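Local coordinates for glycosyl hydrolase, BNR repeat (Ralstonia eutropha, PDB 3B7F), which is a putative glycosyl hydrolase with BNR repeats, folded as a seven-bladed beta-propeller, that probably has hydrolase activity toward a substrate not yet established, at residues L192-S197 and T209-L214; C236-P241 and I283-R288; A243-Y248 and D259-V264; D289-W294 and R319-S324. All coordinates share one frame; numbering follows the deposited sequence.

How the interactions relate
The four contacts follow one another around three consecutive blades of the seven-bladed propeller, each blade an antiparallel sheet of four strands. Interaction 1 lies within the blade that starts with strand 178-184, interaction 3 within the next, and interaction 4 within the one after that. Interaction 2 instead joins the first strands, 234-239 and 282-285, of the last two blades. Its centre is about 12 Å from that of interaction 3 and about 10 Å from that of interaction 4, while interactions 1 and 4 lie about 25 Å apart. Along the chain, interaction 3 is nested in the loop that interaction 2 closes. Tyr193, packed on Leu247 and Arg260, adds a second junction between blades.

Interaction 1: residues L192-S197 and T209-L214; sequences LYIGMS and TDWKPL. With EDO (1,2-ethanediol), chain G.
Ile194 covers one face of the Trp211 indole with its CD1, which sits 4.0 Å from the centroid of the six-membered ring and only 14° off the ring normal, a CH-pi contact. Near the plane of the same ring, at its edge, comes the backbone carbon C of Tyr193, while Leu192 CB approaches the ring atom CH2 of Trp211 obliquely at 3.7 Å. The second flat group, the Tyr193 ring, is met at its edge by a methyl: Leu214 CD2 lies 3.6 Å from Tyr193 CE1. In Ile194 the first torsion (chi1 62°) puts CG1, which bears CD1, in the crowded position between backbone N and carbonyl carbon; there CG1 touches Trp211 CZ3, while CG2 touches Trp211 CH2 at 3.7 Å. Strand 200-204 runs between the two segments in this propeller blade, and Tyr193 and Trp211 are 8.9 Å apart at their CA atoms. Across that distance tryptophan suits its place, its large apolar indole reaching the aliphatic side chains. The turn before it has the sequence of an Asp-box, the motif of BNR repeats, running from Ser204 to Trp211. Within it Asp206 OD1 bonds to the backbone N of Asp210 and Ser204 OG to the Asp210 carbonyl. That carbonyl, Asp210 O, also accepts a bond from an ethanediol hydroxyl, O1, at 3.0 Å. Trp165 of helix 162-166 packs on the indole as well.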
# COMPACT_ATOMS: atom_id res chain seq x y z
N LEU A 192 1.97 -7.82 14.42
CA LEU A 192 2.39 -7.16 13.21
C LEU A 192 2.49 -8.11 12.05
O LEU A 192 2.84 -9.28 12.25
CB LEU A 192 3.79 -6.56 13.42
CG LEU A 192 4.01 -5.62 14.61
CD1 LEU A 192 5.46 -5.17 14.65
CD2 LEU A 192 3.02 -4.43 14.54
N TYR A 193 2.19 -7.60 10.85
CA TYR A 193 2.36 -8.29 9.59
C TYR A 193 3.20 -7.39 8.69
O TYR A 193 3.14 -6.16 8.81
CB TYR A 193 1.04 -8.60 8.86
CG TYR A 193 0.05 -9.55 9.53
CD1 TYR A 193 0.24 -10.94 9.52
CD2 TYR A 193 -1.12 -9.05 10.09
CE1 TYR A 193 -0.70 -11.79 10.10
CE2 TYR A 193 -2.05 -9.88 10.66
CZ TYR A 193 -1.84 -11.23 10.68
OH TYR A 193 -2.82 -11.97 11.25
N ILE A 194 4.01 -7.99 7.82
CA ILE A 194 4.81 -7.24 6.84
C ILE A 194 4.78 -8.01 5.53
O ILE A 194 4.50 -9.20 5.51
CB ILE A 194 6.27 -6.96 7.30
CG1 ILE A 194 7.07 -8.26 7.53
CG2 ILE A 194 6.29 -6.03 8.55
CD1 ILE A 194 8.54 -8.03 8.00
N GLY A 195 5.06 -7.33 4.43
CA GLY A 195 5.11 -7.94 3.10
C GLY A 195 6.44 -7.59 2.49
O GLY A 195 6.97 -6.51 2.70
N MSE A 196 7.02 -8.53 1.76
CA MSE A 196 8.28 -8.27 1.13
C MSE A 196 8.26 -8.77 -0.30
O MSE A 196 7.85 -9.89 -0.56
CB MSE A 196 9.38 -8.97 1.88
CG MSE A 196 9.42 -8.63 3.31
SE MSE A 196 11.13 -9.06 4.00
CE MSE A 196 11.38 -10.80 3.36
N SER A 197 8.75 -7.91 -1.18
CA SER A 197 8.87 -8.20 -2.58
C SER A 197 10.38 -8.28 -2.87
O SER A 197 11.01 -7.25 -2.99
CB SER A 197 8.17 -7.14 -3.41
OG SER A 197 6.77 -7.23 -3.19
N THR A 209 10.18 -8.50 17.77
CA THR A 209 11.41 -9.11 18.28
C THR A 209 11.64 -10.47 17.56
O THR A 209 12.79 -10.84 17.33
CB THR A 209 11.50 -9.16 19.84
OG1 THR A 209 10.26 -9.60 20.39
CG2 THR A 209 11.80 -7.79 20.42
N ASP A 210 10.56 -11.18 17.19
CA ASP A 210 10.65 -12.38 16.34
C ASP A 210 9.59 -12.35 15.20
O ASP A 210 8.49 -11.80 15.36
CB ASP A 210 10.52 -13.69 17.13
CG ASP A 210 10.97 -14.94 16.31
OD1 ASP A 210 11.80 -14.79 15.37
OD2 ASP A 210 10.52 -16.08 16.62
N TRP A 211 9.96 -12.95 14.06
CA TRP A 211 9.13 -13.08 12.86
C TRP A 211 9.12 -14.52 12.34
O TRP A 211 10.12 -15.27 12.49
CB TRP A 211 9.67 -12.18 11.75
CG TRP A 211 9.63 -10.76 12.12
CD1 TRP A 211 10.58 -10.07 12.78
CD2 TRP A 211 8.55 -9.86 11.89
NE1 TRP A 211 10.18 -8.79 12.98
CE2 TRP A 211 8.93 -8.63 12.44
CE3 TRP A 211 7.31 -9.98 11.27
CZ2 TRP A 211 8.11 -7.51 12.39
CZ3 TRP A 211 6.50 -8.87 11.22
CH2 TRP A 211 6.90 -7.65 11.78
N LYS A 212 7.99 -14.88 11.71
CA LYS A 212 7.78 -16.19 11.06
C LYS A 212 7.07 -15.99 9.70
O LYS A 212 6.23 -15.10 9.58
CB LYS A 212 6.95 -17.11 11.97
CG LYS A 212 7.67 -17.63 13.23
N PRO A 213 7.41 -16.81 8.68
CA PRO A 213 6.67 -16.66 7.40
C PRO A 213 5.21 -17.08 7.50
O PRO A 213 4.89 -17.92 8.31
CB PRO A 213 7.44 -17.57 6.45
CG PRO A 213 8.08 -18.59 7.34
CD PRO A 213 8.44 -17.86 8.59
N LEU A 214 4.34 -16.42 6.72
CA LEU A 214 2.92 -16.74 6.67
C LEU A 214 2.47 -16.64 5.20
O LEU A 214 1.86 -15.67 4.79
CB LEU A 214 2.12 -15.81 7.58
CG LEU A 214 0.64 -16.10 7.80
CD1 LEU A 214 0.43 -17.47 8.43
CD2 LEU A 214 0.05 -15.01 8.67
C1 EDO G . 6.63 -14.49 16.06
O1 EDO G . 6.49 -13.36 16.96
C2 EDO G . 5.32 -14.92 15.36
O2 EDO G . 4.34 -15.42 16.29

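Interaction 2: residues C236-P241 and I283-R288; sequences CVVQHP and IVVHQR
Ile283 overlaps the backbone of Cys236, its CG2 methyl lying 3.4 Å from the carbonyl O of Cys236. The sulphur of Cys236 in turn accepts a weak hydrogen bond from the backbone, Ile283 N to Cys236 SG at 3.7 Å. Next along, Val238 sets one methyl, CG1, 3.6 Å from Ile283 O and the other against the Ile283 CG2 methyl. Branched aliphatic side chains suit this seam, the two methyls of Val238 meeting a carbonyl oxygen and a methyl. Strands 236-239 and 283-285 are the first strands of adjacent propeller blades and run nearly parallel, 13° apart, with axes 6.9 Å from each other at closest approach. The blades therefore meet here mainly through side chains. Where both strands have ended, His240 reaches across: its CG is anti to the backbone N (chi1 -160°), and its NE2 donates to His286 O at 2.5 Å, so short that the exact length is doubtful. The donor lies nearly along the C=O axis (173°), though the oxygen is tilted out of the imidazole plane. His240 ND1 has a weak bond with the backbone N of Ala243. Alongside, His240 CD2 packs obliquely on Val285 CG2 at 3.5 Å. Pro241 CD lies over one face of the imidazole, toward its rim, and Pro241 CG sits 3.5 Å from the carbonyl O of Gln287, whose bent side chain crosses the proline at about a right angle.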
# COMPACT_ATOMS: atom_id res chain seq x y z
N CYS A 236 0.50 -6.15 -2.30
CA CYS A 236 -0.20 -5.31 -1.38
C CYS A 236 -1.01 -6.20 -0.47
O CYS A 236 -1.72 -7.05 -0.97
CB CYS A 236 -1.11 -4.37 -2.17
SG CYS A 236 -1.82 -3.05 -1.15
N VAL A 237 -0.83 -6.05 0.84
CA VAL A 237 -1.56 -6.81 1.85
C VAL A 237 -2.35 -5.81 2.72
O VAL A 237 -1.83 -4.73 3.02
CB VAL A 237 -0.62 -7.73 2.74
CG1 VAL A 237 -1.43 -8.84 3.42
CG2 VAL A 237 0.51 -8.36 1.94
N VAL A 238 -3.58 -6.17 3.11
CA VAL A 238 -4.44 -5.35 3.99
C VAL A 238 -5.07 -6.25 5.08
O VAL A 238 -5.31 -7.43 4.87
CB VAL A 238 -5.54 -4.56 3.19
CG1 VAL A 238 -4.91 -3.52 2.23
CG2 VAL A 238 -6.42 -5.48 2.39
N GLN A 239 -5.27 -5.69 6.27
CA GLN A 239 -5.93 -6.35 7.38
C GLN A 239 -7.19 -5.54 7.56
O GLN A 239 -7.11 -4.32 7.67
CB GLN A 239 -5.07 -6.30 8.63
CG GLN A 239 -5.72 -6.91 9.89
CD GLN A 239 -4.80 -6.93 11.08
OE1 GLN A 239 -3.92 -6.06 11.21
NE2 GLN A 239 -5.00 -7.89 11.98
N HIS A 240 -8.35 -6.20 7.61
CA HIS A 240 -9.61 -5.46 7.68
C HIS A 240 -9.80 -4.83 9.07
O HIS A 240 -9.61 -5.50 10.05
CB HIS A 240 -10.80 -6.33 7.33
CG HIS A 240 -11.99 -5.52 6.94
ND1 HIS A 240 -12.94 -5.09 7.84
CD2 HIS A 240 -12.30 -4.95 5.76
CE1 HIS A 240 -13.82 -4.33 7.21
NE2 HIS A 240 -13.45 -4.23 5.95
N PRO A 241 -10.14 -3.52 9.15
CA PRO A 241 -10.25 -2.90 10.47
C PRO A 241 -11.46 -3.34 11.29
O PRO A 241 -11.41 -3.34 12.52
CB PRO A 241 -10.29 -1.41 10.14
CG PRO A 241 -10.81 -1.34 8.80
CD PRO A 241 -10.44 -2.56 8.08
N ILE A 283 -4.52 -3.52 -3.58
CA ILE A 283 -5.76 -4.11 -3.05
C ILE A 283 -6.30 -3.13 -1.98
O ILE A 283 -5.52 -2.58 -1.22
CB ILE A 283 -5.58 -5.57 -2.53
CG1 ILE A 283 -6.95 -6.26 -2.36
CG2 ILE A 283 -4.77 -5.63 -1.21
CD1 ILE A 283 -6.90 -7.81 -2.39
N VAL A 284 -7.61 -2.91 -1.94
CA VAL A 284 -8.23 -1.97 -1.00
C VAL A 284 -9.49 -2.61 -0.44
O VAL A 284 -10.21 -3.25 -1.18
CB VAL A 284 -8.59 -0.60 -1.72
CG1 VAL A 284 -9.50 0.26 -0.84
CG2 VAL A 284 -7.33 0.14 -2.09
N VAL A 285 -9.74 -2.44 0.85
CA VAL A 285 -10.94 -3.01 1.51
C VAL A 285 -11.90 -1.91 1.93
O VAL A 285 -11.48 -0.82 2.24
CB VAL A 285 -10.56 -3.85 2.75
CG1 VAL A 285 -9.49 -4.78 2.41
CG2 VAL A 285 -10.12 -2.95 3.95
N HIS A 286 -13.19 -2.19 1.89
CA HIS A 286 -14.23 -1.28 2.36
C HIS A 286 -14.05 -1.18 3.89
O HIS A 286 -13.96 -2.18 4.55
CB HIS A 286 -15.59 -1.85 1.97
CG HIS A 286 -16.77 -0.97 2.26
ND1 HIS A 286 -17.17 -0.65 3.54
CD2 HIS A 286 -17.68 -0.41 1.44
CE1 HIS A 286 -18.26 0.09 3.49
NE2 HIS A 286 -18.61 0.23 2.23
N GLN A 287 -13.95 0.03 4.42
CA GLN A 287 -13.76 0.27 5.87
C GLN A 287 -14.66 -0.51 6.84
O GLN A 287 -14.19 -0.99 7.86
CB GLN A 287 -13.95 1.75 6.19
CG GLN A 287 -12.68 2.55 6.13
CD GLN A 287 -11.80 2.29 7.32
OE1 GLN A 287 -12.27 2.24 8.46
NE2 GLN A 287 -10.51 2.13 7.06
N ARG A 288 -15.94 -0.58 6.49
CA ARG A 288 -16.97 -1.23 7.29
C ARG A 288 -17.36 -2.67 6.90
O ARG A 288 -17.77 -3.41 7.78
CB ARG A 288 -18.21 -0.36 7.30
CG ARG A 288 -17.96 0.94 8.02
CD ARG A 288 -19.14 1.82 8.05
NE ARG A 288 -19.60 2.25 6.73
CZ ARG A 288 -19.03 3.20 5.99
NH1 ARG A 288 -17.97 3.87 6.41
NH2 ARG A 288 -19.57 3.51 4.82

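Interaction 3: residues A243-Y248 and D259-V264; sequences APDILY and DRREGV. With EDO (1,2-ethanediol), chain S; EDO (1,2-ethanediol), chain J.
Asp245 and the residues after Asp259 grip each other through both backbone and charge. The Asp245 carbonyl O accepts a hydrogen bond from Arg260 N at 2.7 Å, nearly straight at 170°. The Asp245 carboxylate meets Arg261, the residue after Arg260: Asp245 OD2 makes a salt bridge with Arg261 NH2 at 3.0 Å, lying over one face of the guanidinium, with the two planar groups turned 52° apart. Beside this pair Ile246 and Asp259 form an antiparallel, non-hydrogen-bonded bridge, and Ile246 CD1 packs 3.6 Å from Asp259 OD2. In the next shell, Asp259 holds Arg261 in two ways, its CG anti to the backbone N (chi1 -177°), beside the carbonyl that leads on toward Arg261. Asp259 OD1 takes the backbone N of Arg261 at 3.1 Å, an Asx turn, while OD2 forms a salt bridge with Arg261 NH1, its hydrogen-bond geometry weak. The Asp259 carbonyl accepts from both Glu262 N and Gly263 N, and glycine suits the positive phi there. On the other side, a type I turn from Ala243 to Ile246, with proline second, presents Asp245. The loop joins the third and fourth strands of the blade, and Arg260 extends to the previous blade, where Glu203 forms a salt bridge with it. Asp245 OD2 and Asp259 OD1 are 5.1 Å apart, so the Arg261 cation, paired with both carboxylates, would be expected to offset their repulsion.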
# COMPACT_ATOMS: atom_id res chain seq x y z
N ALA A 243 -12.97 -6.52 10.84
CA ALA A 243 -12.78 -7.95 11.08
C ALA A 243 -11.29 -8.24 10.91
O ALA A 243 -10.88 -8.84 9.92
CB ALA A 243 -13.60 -8.74 10.11
N PRO A 244 -10.45 -7.83 11.90
CA PRO A 244 -8.96 -7.98 11.79
C PRO A 244 -8.39 -9.41 11.63
O PRO A 244 -7.20 -9.55 11.32
CB PRO A 244 -8.42 -7.21 13.00
CG PRO A 244 -9.62 -7.01 13.94
CD PRO A 244 -10.86 -7.16 13.15
N ASP A 245 -9.20 -10.45 11.83
CA ASP A 245 -8.80 -11.82 11.44
C ASP A 245 -8.71 -11.99 9.93
O ASP A 245 -8.00 -12.89 9.46
CB ASP A 245 -9.80 -12.86 11.95
CG ASP A 245 -9.77 -13.01 13.46
OD1 ASP A 245 -8.67 -13.13 14.06
OD2 ASP A 245 -10.88 -13.05 14.03
N ILE A 246 -9.42 -11.15 9.18
CA ILE A 246 -9.44 -11.24 7.71
C ILE A 246 -8.38 -10.35 7.05
O ILE A 246 -8.32 -9.14 7.29
CB ILE A 246 -10.85 -10.88 7.14
CG1 ILE A 246 -11.97 -11.53 7.96
CG2 ILE A 246 -10.94 -11.25 5.64
CD1 ILE A 246 -11.83 -13.06 8.22
N LEU A 247 -7.52 -10.99 6.26
CA LEU A 247 -6.48 -10.34 5.47
C LEU A 247 -6.74 -10.62 3.99
O LEU A 247 -7.24 -11.69 3.63
CB LEU A 247 -5.07 -10.84 5.83
CG LEU A 247 -4.39 -10.29 7.09
CD1 LEU A 247 -5.24 -10.47 8.31
CD2 LEU A 247 -3.05 -10.99 7.29
N TYR A 248 -6.46 -9.63 3.15
CA TYR A 248 -6.55 -9.79 1.70
C TYR A 248 -5.21 -9.40 1.11
O TYR A 248 -4.50 -8.59 1.69
CB TYR A 248 -7.66 -8.96 1.08
CG TYR A 248 -9.08 -9.41 1.38
CD1 TYR A 248 -9.76 -8.93 2.50
CD2 TYR A 248 -9.78 -10.26 0.51
CE1 TYR A 248 -11.07 -9.31 2.76
CE2 TYR A 248 -11.10 -10.61 0.75
CZ TYR A 248 -11.74 -10.14 1.89
OH TYR A 248 -13.05 -10.49 2.18
N ASP A 259 -8.44 -16.01 6.43
CA ASP A 259 -9.01 -15.87 7.76
C ASP A 259 -7.84 -16.37 8.61
O ASP A 259 -7.48 -17.54 8.52
CB ASP A 259 -10.25 -16.72 7.93
CG ASP A 259 -10.88 -16.52 9.27
OD1 ASP A 259 -10.14 -16.37 10.26
OD2 ASP A 259 -12.12 -16.51 9.33
N ARG A 260 -7.25 -15.49 9.42
CA ARG A 260 -6.07 -15.86 10.23
C ARG A 260 -6.27 -17.09 11.14
O ARG A 260 -5.32 -17.83 11.40
CB ARG A 260 -5.57 -14.65 11.04
CG ARG A 260 -4.27 -14.87 11.82
CD ARG A 260 -3.06 -15.18 10.92
NE ARG A 260 -1.99 -15.75 11.70
CZ ARG A 260 -1.75 -17.05 11.84
NH1 ARG A 260 -2.49 -17.98 11.27
NH2 ARG A 260 -0.74 -17.44 12.59
N ARG A 261 -7.51 -17.32 11.59
CA ARG A 261 -7.82 -18.50 12.42
C ARG A 261 -7.58 -19.79 11.65
O ARG A 261 -7.27 -20.79 12.26
CB ARG A 261 -9.27 -18.51 12.89
CG ARG A 261 -9.77 -17.28 13.66
CD ARG A 261 -11.22 -17.15 13.26
NE ARG A 261 -11.93 -16.00 13.80
CZ ARG A 261 -12.97 -15.40 13.22
NH1 ARG A 261 -13.42 -15.73 12.01
NH2 ARG A 261 -13.55 -14.37 13.85
N GLU A 262 -7.76 -19.77 10.33
CA GLU A 262 -7.49 -20.92 9.47
C GLU A 262 -6.00 -20.99 9.10
O GLU A 262 -5.48 -22.06 8.92
CB GLU A 262 -8.34 -20.87 8.19
CG GLU A 262 -9.86 -20.84 8.47
CD GLU A 262 -10.74 -20.72 7.22
OE1 GLU A 262 -10.25 -20.34 6.13
OE2 GLU A 262 -11.95 -21.01 7.34
N GLY A 263 -5.33 -19.84 8.98
CA GLY A 263 -3.90 -19.81 8.66
C GLY A 263 -3.48 -20.19 7.24
O GLY A 263 -2.32 -20.53 7.02
N VAL A 264 -4.41 -20.09 6.28
CA VAL A 264 -4.17 -20.40 4.88
C VAL A 264 -4.75 -19.29 3.94
O VAL A 264 -5.86 -18.78 4.13
CB VAL A 264 -4.76 -21.80 4.56
CG1 VAL A 264 -6.27 -21.82 4.80
CG2 VAL A 264 -4.41 -22.24 3.14
C1 EDO S . -2.96 -22.11 12.34
O1 EDO S . -2.09 -21.10 11.82
C2 EDO S . -4.36 -21.56 12.53
O2 EDO S . -4.49 -20.90 13.80
C1 EDO J . -14.84 -17.33 7.10
O1 EDO J . -13.84 -16.38 7.51
C2 EDO J . -14.56 -17.94 5.71
O2 EDO J . -13.24 -18.53 5.58

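Interaction 4: residues D289-W294 and R319-S324; sequences DPRTVW and RDAGES. With EDO (1,2-ethanediol), chain H.
Arg291 lays its guanidinium over the backbone of Asp320 rather than against the carboxylate: Asp320 CA is 3.4 Å above the guanidinium plane, toward its rim, and Asp320 CB is 3.4 Å from Arg291 NH2. The Arg291 chain bends at chi3 (64°), bringing NE near Asp320 CA; the flat end groups are turned 72° apart. Asp320 belongs to a sequence that matches the Asp-box of BNR repeats, in the loop between strands 315-318 and 326-328 of a propeller blade. Inside that loop Asp320 OD1 accepts from Ser324 N at 2.8 Å on the syn side. The type I' turn from Asp320 to Glu323 has positive phi at both Ala321 and Gly322; at Gly322 (phi 99°) a CB would jam against the preceding carbonyl, so glycine suits it. The backbone link, Ala321 N to Arg291 O, is 2.9 Å long, in the carbonyl plane on a lone pair. Within 289-294, Asp289 OD1 accepts from Arg291 N, an Asx turn, while Thr292 OG1 donates to OD2 from above the carboxylate plane. Ethanediol O2 donates to that hydroxyl and accepts weakly from Arg319 NE. One water donates both to Asp289 OD2 and to Arg319 O, the latter 2.7 Å from the water oxygen.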
# COMPACT_ATOMS: atom_id res chain seq x y z
N ASP A 289 -17.17 -3.06 5.64
CA ASP A 289 -17.58 -4.35 5.11
C ASP A 289 -16.36 -5.22 4.78
O ASP A 289 -15.67 -4.96 3.79
CB ASP A 289 -18.41 -4.10 3.83
CG ASP A 289 -19.00 -5.36 3.24
OD1 ASP A 289 -18.90 -6.43 3.87
OD2 ASP A 289 -19.58 -5.28 2.14
N PRO A 290 -16.08 -6.27 5.60
CA PRO A 290 -14.94 -7.13 5.26
C PRO A 290 -15.11 -7.98 4.00
O PRO A 290 -14.15 -8.62 3.60
CB PRO A 290 -14.77 -8.01 6.50
CG PRO A 290 -16.04 -7.99 7.19
CD PRO A 290 -16.69 -6.68 6.87
N ARG A 291 -16.31 -7.99 3.40
CA ARG A 291 -16.59 -8.74 2.16
C ARG A 291 -16.31 -7.94 0.88
O ARG A 291 -16.25 -8.53 -0.19
CB ARG A 291 -18.05 -9.24 2.17
CG ARG A 291 -18.30 -10.27 3.26
CD ARG A 291 -19.77 -10.69 3.49
NE ARG A 291 -20.46 -11.38 2.39
CZ ARG A 291 -20.28 -12.65 2.01
NH1 ARG A 291 -19.35 -13.43 2.55
NH2 ARG A 291 -21.02 -13.14 1.01
N THR A 292 -16.12 -6.62 1.01
CA THR A 292 -15.93 -5.74 -0.14
C THR A 292 -14.47 -5.33 -0.29
O THR A 292 -13.86 -4.79 0.64
CB THR A 292 -16.85 -4.52 -0.08
OG1 THR A 292 -18.19 -4.99 -0.11
CG2 THR A 292 -16.60 -3.55 -1.29
N VAL A 293 -13.94 -5.61 -1.48
CA VAL A 293 -12.53 -5.42 -1.82
C VAL A 293 -12.47 -5.02 -3.28
O VAL A 293 -13.31 -5.47 -4.07
CB VAL A 293 -11.72 -6.74 -1.53
CG1 VAL A 293 -10.40 -6.77 -2.25
CG2 VAL A 293 -11.51 -6.92 -0.01
N TRP A 294 -11.51 -4.15 -3.61
CA TRP A 294 -11.25 -3.66 -4.97
C TRP A 294 -9.83 -3.99 -5.39
O TRP A 294 -8.93 -3.88 -4.57
CB TRP A 294 -11.40 -2.12 -5.06
CG TRP A 294 -12.77 -1.64 -4.85
CD1 TRP A 294 -13.70 -1.50 -5.80
CD2 TRP A 294 -13.38 -1.25 -3.62
NE1 TRP A 294 -14.86 -1.02 -5.26
CE2 TRP A 294 -14.70 -0.88 -3.91
CE3 TRP A 294 -12.93 -1.17 -2.29
CZ2 TRP A 294 -15.59 -0.42 -2.94
CZ3 TRP A 294 -13.80 -0.70 -1.31
CH2 TRP A 294 -15.12 -0.33 -1.65
N ARG A 319 -18.15 -8.05 -3.53
CA ARG A 319 -18.96 -7.70 -2.35
C ARG A 319 -19.33 -8.94 -1.53
O ARG A 319 -20.14 -8.86 -0.61
CB ARG A 319 -20.19 -6.93 -2.81
CG ARG A 319 -19.80 -5.60 -3.53
CD ARG A 319 -21.01 -4.67 -3.66
NE ARG A 319 -20.62 -3.26 -3.91
CZ ARG A 319 -20.44 -2.71 -5.10
NH1 ARG A 319 -20.61 -3.39 -6.23
NH2 ARG A 319 -20.08 -1.45 -5.18
N ASP A 320 -18.71 -10.08 -1.86
CA ASP A 320 -18.99 -11.37 -1.23
C ASP A 320 -17.70 -12.12 -0.89
O ASP A 320 -17.63 -13.33 -1.02
CB ASP A 320 -19.94 -12.21 -2.13
CG ASP A 320 -19.41 -12.42 -3.55
OD1 ASP A 320 -18.19 -12.25 -3.83
OD2 ASP A 320 -20.22 -12.78 -4.42
N ALA A 321 -16.68 -11.37 -0.45
CA ALA A 321 -15.39 -11.90 0.00
C ALA A 321 -14.61 -12.72 -1.02
O ALA A 321 -13.80 -13.58 -0.65
CB ALA A 321 -15.56 -12.70 1.31
N GLY A 322 -14.83 -12.43 -2.31
CA GLY A 322 -14.12 -13.07 -3.41
C GLY A 322 -14.80 -14.21 -4.14
O GLY A 322 -14.22 -14.77 -5.07
N GLU A 323 -16.03 -14.52 -3.74
CA GLU A 323 -16.82 -15.58 -4.38
C GLU A 323 -17.18 -15.18 -5.81
O GLU A 323 -17.27 -16.04 -6.69
CB GLU A 323 -18.11 -15.88 -3.61
CG GLU A 323 -18.73 -17.25 -3.95
CD GLU A 323 -20.20 -17.42 -3.59
OE1 GLU A 323 -20.84 -16.51 -3.01
OE2 GLU A 323 -20.71 -18.50 -3.91
N SER A 324 -17.43 -13.89 -6.03
CA SER A 324 -17.74 -13.34 -7.35
C SER A 324 -17.09 -11.97 -7.50
O SER A 324 -16.84 -11.27 -6.52
CB SER A 324 -19.26 -13.26 -7.59
OG SER A 324 -19.86 -12.29 -6.75
C1 EDO H . -21.83 -2.39 0.97
O1 EDO H . -20.99 -2.82 2.05
C2 EDO H . -21.08 -2.27 -0.37
O2 EDO H . -20.40 -3.47 -0.81
O HOH W 1 -20.98 -7.09 1.23
O HOH W 2 -22.75 -10.54 -0.22